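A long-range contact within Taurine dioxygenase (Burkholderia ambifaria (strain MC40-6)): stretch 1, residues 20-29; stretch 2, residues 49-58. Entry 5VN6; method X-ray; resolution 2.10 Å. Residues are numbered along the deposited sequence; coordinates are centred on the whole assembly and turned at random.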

# COMPACT_ATOMS: atom_id res chain seq x y z
N ALA A 20 -6.23 -7.01 13.49
CA ALA A 20 -5.87 -7.08 14.90
C ALA A 20 -5.16 -8.41 15.16
O ALA A 20 -5.50 -9.43 14.56
CB ALA A 20 -7.09 -6.98 15.82
N GLU A 21 -4.19 -8.37 16.07
CA GLU A 21 -3.50 -9.57 16.51
C GLU A 21 -4.17 -10.10 17.77
O GLU A 21 -4.55 -9.34 18.67
CB GLU A 21 -2.00 -9.30 16.79
CG GLU A 21 -1.28 -10.56 17.28
CD GLU A 21 0.25 -10.44 17.36
OE1 GLU A 21 0.81 -9.41 16.94
OE2 GLU A 21 0.89 -11.38 17.90
N LEU A 22 -4.34 -11.42 17.81
CA LEU A 22 -4.88 -12.11 18.97
C LEU A 22 -3.72 -12.66 19.78
O LEU A 22 -2.88 -13.39 19.24
CB LEU A 22 -5.80 -13.24 18.52
CG LEU A 22 -7.02 -12.85 17.68
CD1 LEU A 22 -7.98 -14.04 17.57
CD2 LEU A 22 -7.73 -11.64 18.28
N LEU A 23 -3.67 -12.31 21.06
CA LEU A 23 -2.60 -12.75 21.95
C LEU A 23 -3.18 -13.62 23.07
O LEU A 23 -4.34 -13.47 23.46
CB LEU A 23 -1.86 -11.56 22.55
CG LEU A 23 -1.22 -10.65 21.50
CD1 LEU A 23 -1.35 -9.22 21.92
CD2 LEU A 23 0.24 -11.00 21.32
N GLY A 24 -2.34 -14.52 23.58
CA GLY A 24 -2.81 -15.49 24.56
C GLY A 24 -3.88 -16.41 24.02
O GLY A 24 -4.77 -16.81 24.77
N VAL A 25 -3.81 -16.76 22.74
CA VAL A 25 -4.83 -17.57 22.09
C VAL A 25 -4.15 -18.73 21.37
O VAL A 25 -3.28 -18.51 20.52
CB VAL A 25 -5.66 -16.76 21.08
CG1 VAL A 25 -6.45 -17.70 20.18
CG2 VAL A 25 -6.59 -15.82 21.80
N ASN A 26 -4.57 -19.94 21.67
CA ASN A 26 -4.16 -21.12 20.94
C ASN A 26 -5.35 -21.54 20.10
O ASN A 26 -6.41 -21.86 20.65
CB ASN A 26 -3.74 -22.25 21.88
CG ASN A 26 -3.11 -23.42 21.15
OD1 ASN A 26 -3.47 -23.72 20.01
ND2 ASN A 26 -2.20 -24.13 21.83
N LEU A 27 -5.19 -21.51 18.78
CA LEU A 27 -6.31 -21.82 17.89
C LEU A 27 -6.85 -23.20 18.16
O LEU A 27 -8.05 -23.44 17.99
CB LEU A 27 -5.89 -21.67 16.43
CG LEU A 27 -5.72 -20.22 15.99
CD1 LEU A 27 -5.47 -20.12 14.49
CD2 LEU A 27 -6.95 -19.40 16.39
N ALA A 28 -5.98 -24.12 18.60
CA ALA A 28 -6.42 -25.48 18.93
C ALA A 28 -7.51 -25.47 19.99
O ALA A 28 -8.43 -26.30 19.95
CB ALA A 28 -5.23 -26.32 19.40
N ASP A 29 -7.40 -24.57 20.96
CA ASP A 29 -8.39 -24.54 22.03
C ASP A 29 -9.75 -24.09 21.52
O ASP A 29 -10.78 -24.47 22.10
CB ASP A 29 -7.89 -23.63 23.16
CG ASP A 29 -6.63 -24.17 23.83
OD1 ASP A 29 -6.34 -25.38 23.72
OD2 ASP A 29 -5.94 -23.37 24.49
N VAL A 49 -9.69 -8.95 9.50
CA VAL A 49 -8.61 -9.93 9.41
C VAL A 49 -7.94 -10.04 10.77
O VAL A 49 -7.66 -9.02 11.42
CB VAL A 49 -7.58 -9.57 8.30
CG1 VAL A 49 -6.96 -8.19 8.52
CG2 VAL A 49 -6.47 -10.66 8.21
N LEU A 50 -7.70 -11.28 11.22
CA LEU A 50 -7.09 -11.55 12.52
C LEU A 50 -5.75 -12.26 12.31
O LEU A 50 -5.63 -13.11 11.43
CB LEU A 50 -8.00 -12.41 13.41
CG LEU A 50 -9.38 -11.84 13.80
CD1 LEU A 50 -10.22 -12.91 14.53
CD2 LEU A 50 -9.22 -10.58 14.67
N PHE A 51 -4.76 -11.90 13.13
CA PHE A 51 -3.42 -12.45 13.04
C PHE A 51 -3.02 -13.11 14.35
O PHE A 51 -3.37 -12.63 15.44
CB PHE A 51 -2.39 -11.36 12.68
CG PHE A 51 -2.72 -10.60 11.44
CD1 PHE A 51 -2.55 -11.18 10.20
CD2 PHE A 51 -3.21 -9.30 11.50
CE1 PHE A 51 -2.85 -10.49 9.06
CE2 PHE A 51 -3.52 -8.60 10.37
CZ PHE A 51 -3.35 -9.19 9.13
N LEU A 52 -2.27 -14.20 14.25
CA LEU A 52 -1.74 -14.87 15.42
C LEU A 52 -0.31 -15.31 15.14
O LEU A 52 0.01 -15.72 14.02
CB LEU A 52 -2.59 -16.08 15.81
CG LEU A 52 -4.04 -15.83 16.23
CD1 LEU A 52 -5.01 -15.81 15.03
CD2 LEU A 52 -4.46 -16.87 17.23
N ARG A 53 0.54 -15.23 16.15
CA ARG A 53 1.91 -15.74 16.08
C ARG A 53 1.99 -17.09 16.78
O ARG A 53 1.13 -17.44 17.60
CB ARG A 53 2.90 -14.78 16.75
CG ARG A 53 2.93 -13.37 16.15
CD ARG A 53 3.68 -13.34 14.83
NE ARG A 53 3.93 -11.97 14.39
CZ ARG A 53 4.20 -11.62 13.13
NH1 ARG A 53 4.24 -12.56 12.18
NH2 ARG A 53 4.40 -10.35 12.82
N ASP A 54 3.03 -17.85 16.43
CA ASP A 54 3.42 -19.05 17.16
C ASP A 54 2.26 -20.02 17.35
O ASP A 54 2.01 -20.54 18.44
CB ASP A 54 4.05 -18.66 18.49
CG ASP A 54 5.17 -17.68 18.32
OD1 ASP A 54 6.04 -17.96 17.47
OD2 ASP A 54 5.15 -16.61 18.97
N GLN A 55 1.55 -20.29 16.26
CA GLN A 55 0.46 -21.25 16.28
C GLN A 55 1.04 -22.61 15.93
O GLN A 55 1.06 -23.03 14.77
CB GLN A 55 -0.66 -20.83 15.33
CG GLN A 55 -1.41 -19.59 15.79
CD GLN A 55 -1.93 -19.73 17.20
OE1 GLN A 55 -2.87 -20.49 17.47
NE2 GLN A 55 -1.31 -19.00 18.13
N ASP A 56 1.55 -23.30 16.96
CA ASP A 56 2.08 -24.65 16.81
C ASP A 56 0.90 -25.61 16.93
O ASP A 56 0.54 -26.06 18.01
CB ASP A 56 3.14 -24.92 17.87
CG ASP A 56 3.73 -26.31 17.76
OD1 ASP A 56 4.36 -26.61 16.72
OD2 ASP A 56 3.56 -27.11 18.70
N ILE A 57 0.33 -25.97 15.78
CA ILE A 57 -0.90 -26.74 15.73
C ILE A 57 -0.74 -27.82 14.67
O ILE A 57 0.15 -27.76 13.81
CB ILE A 57 -2.13 -25.87 15.42
CG1 ILE A 57 -1.97 -25.18 14.06
CG2 ILE A 57 -2.34 -24.82 16.51
CD1 ILE A 57 -3.18 -24.35 13.62
N THR A 58 -1.62 -28.80 14.73
CA THR A 58 -1.61 -29.85 13.73
C THR A 58 -2.52 -29.46 12.58
O THR A 58 -3.34 -28.55 12.67
CB THR A 58 -2.07 -31.17 14.33
OG1 THR A 58 -3.49 -31.12 14.52
CG2 THR A 58 -1.41 -31.38 15.69
O HOH W 1 -0.28 -13.61 18.43
O HOH W 2 3.29 -9.62 16.08

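Where the two strands have come to an end, a single side-chain amide takes over the work of a backbone. The CA-to-CB bond of Gln55, largely buried, points sideways, but its chi angles bring the carboxamide close to stretch 1, where it bonds as a peptide group would: its NE2 donates to Val25 O at 3.1 Å, and its OE1 accepts from Leu27 N at 2.9 Å. The same NE2 also donates to Arg53 O at 2.9 Å, so the amide ties its own loop together while it grips the other. Glutamine suits this place because one flat group carries both a donor and an acceptor, on a side chain long enough to span the wider gap, with Asn26 CA 6.6 Å from Gln55 CA.

Before that point the pairing is a short parallel bridge of two residue pairs. Strands 20-23 and 49-52 run in the same general direction, with 42° between their axes, and Ala20 pairs with Leu50 and Glu21 with Phe51. Ala20 N donates to Val49 O (3.2 Å), Phe51 N to Ala20 O (2.9 Å) and Leu22 N to Phe51 O (2.8 Å), the alternation expected of parallel strands. The two carbonyls that accept these last bonds also meet CA-H groups, Leu50 CA lying 3.3 Å from Ala20 O and Glu21 CA 3.2 Å from Phe51 O.

Ala20 and Leu50 share one face of the sheet, with Ala20 CB, a small apolar methyl suited to burial, 4.3 Å from Leu50 CD2. Leu22 extends this apolar packing: its CD1 lies 3.9 Å from Leu50 CD1, and its CB 3.9 Å from Leu52 CG. Leu52 is a hub, since its CD2 also meets Val25 CG1 at 3.7 Å and Leu27 CD2 at 3.6 Å. Branched aliphatic chains suit this buried setting, filling space without leaving polar groups unsatisfied.

Glu21 and Phe51 occupy the other face. Phe51 is buried, as suits an apolar ring. The partly exposed Glu21 is extended, and its carboxylate reaches Arg53 through water. Water 1 donates to Glu21 OE2 (2.6 Å) and Leu22 O (2.7 Å) and accepts from Arg53 N (2.9 Å), bridging the two stretches just past the last direct strand bond. Water 2 donates to Glu21 OE1 (2.6 Å) and accepts from Arg53 NE (3.0 Å), linking carboxylate to guanidinium without a direct bond.

Farther on, Asn26 caps the weakly bonded helical turn that follows: its OD1 accepts from Ala28 N at 2.9 Å, a role suited to its short side chain. Ile57 points toward this turn, its CG2 packing 3.8 Å from Asn26 OD1 and 4.4 Å from Ala28 CB.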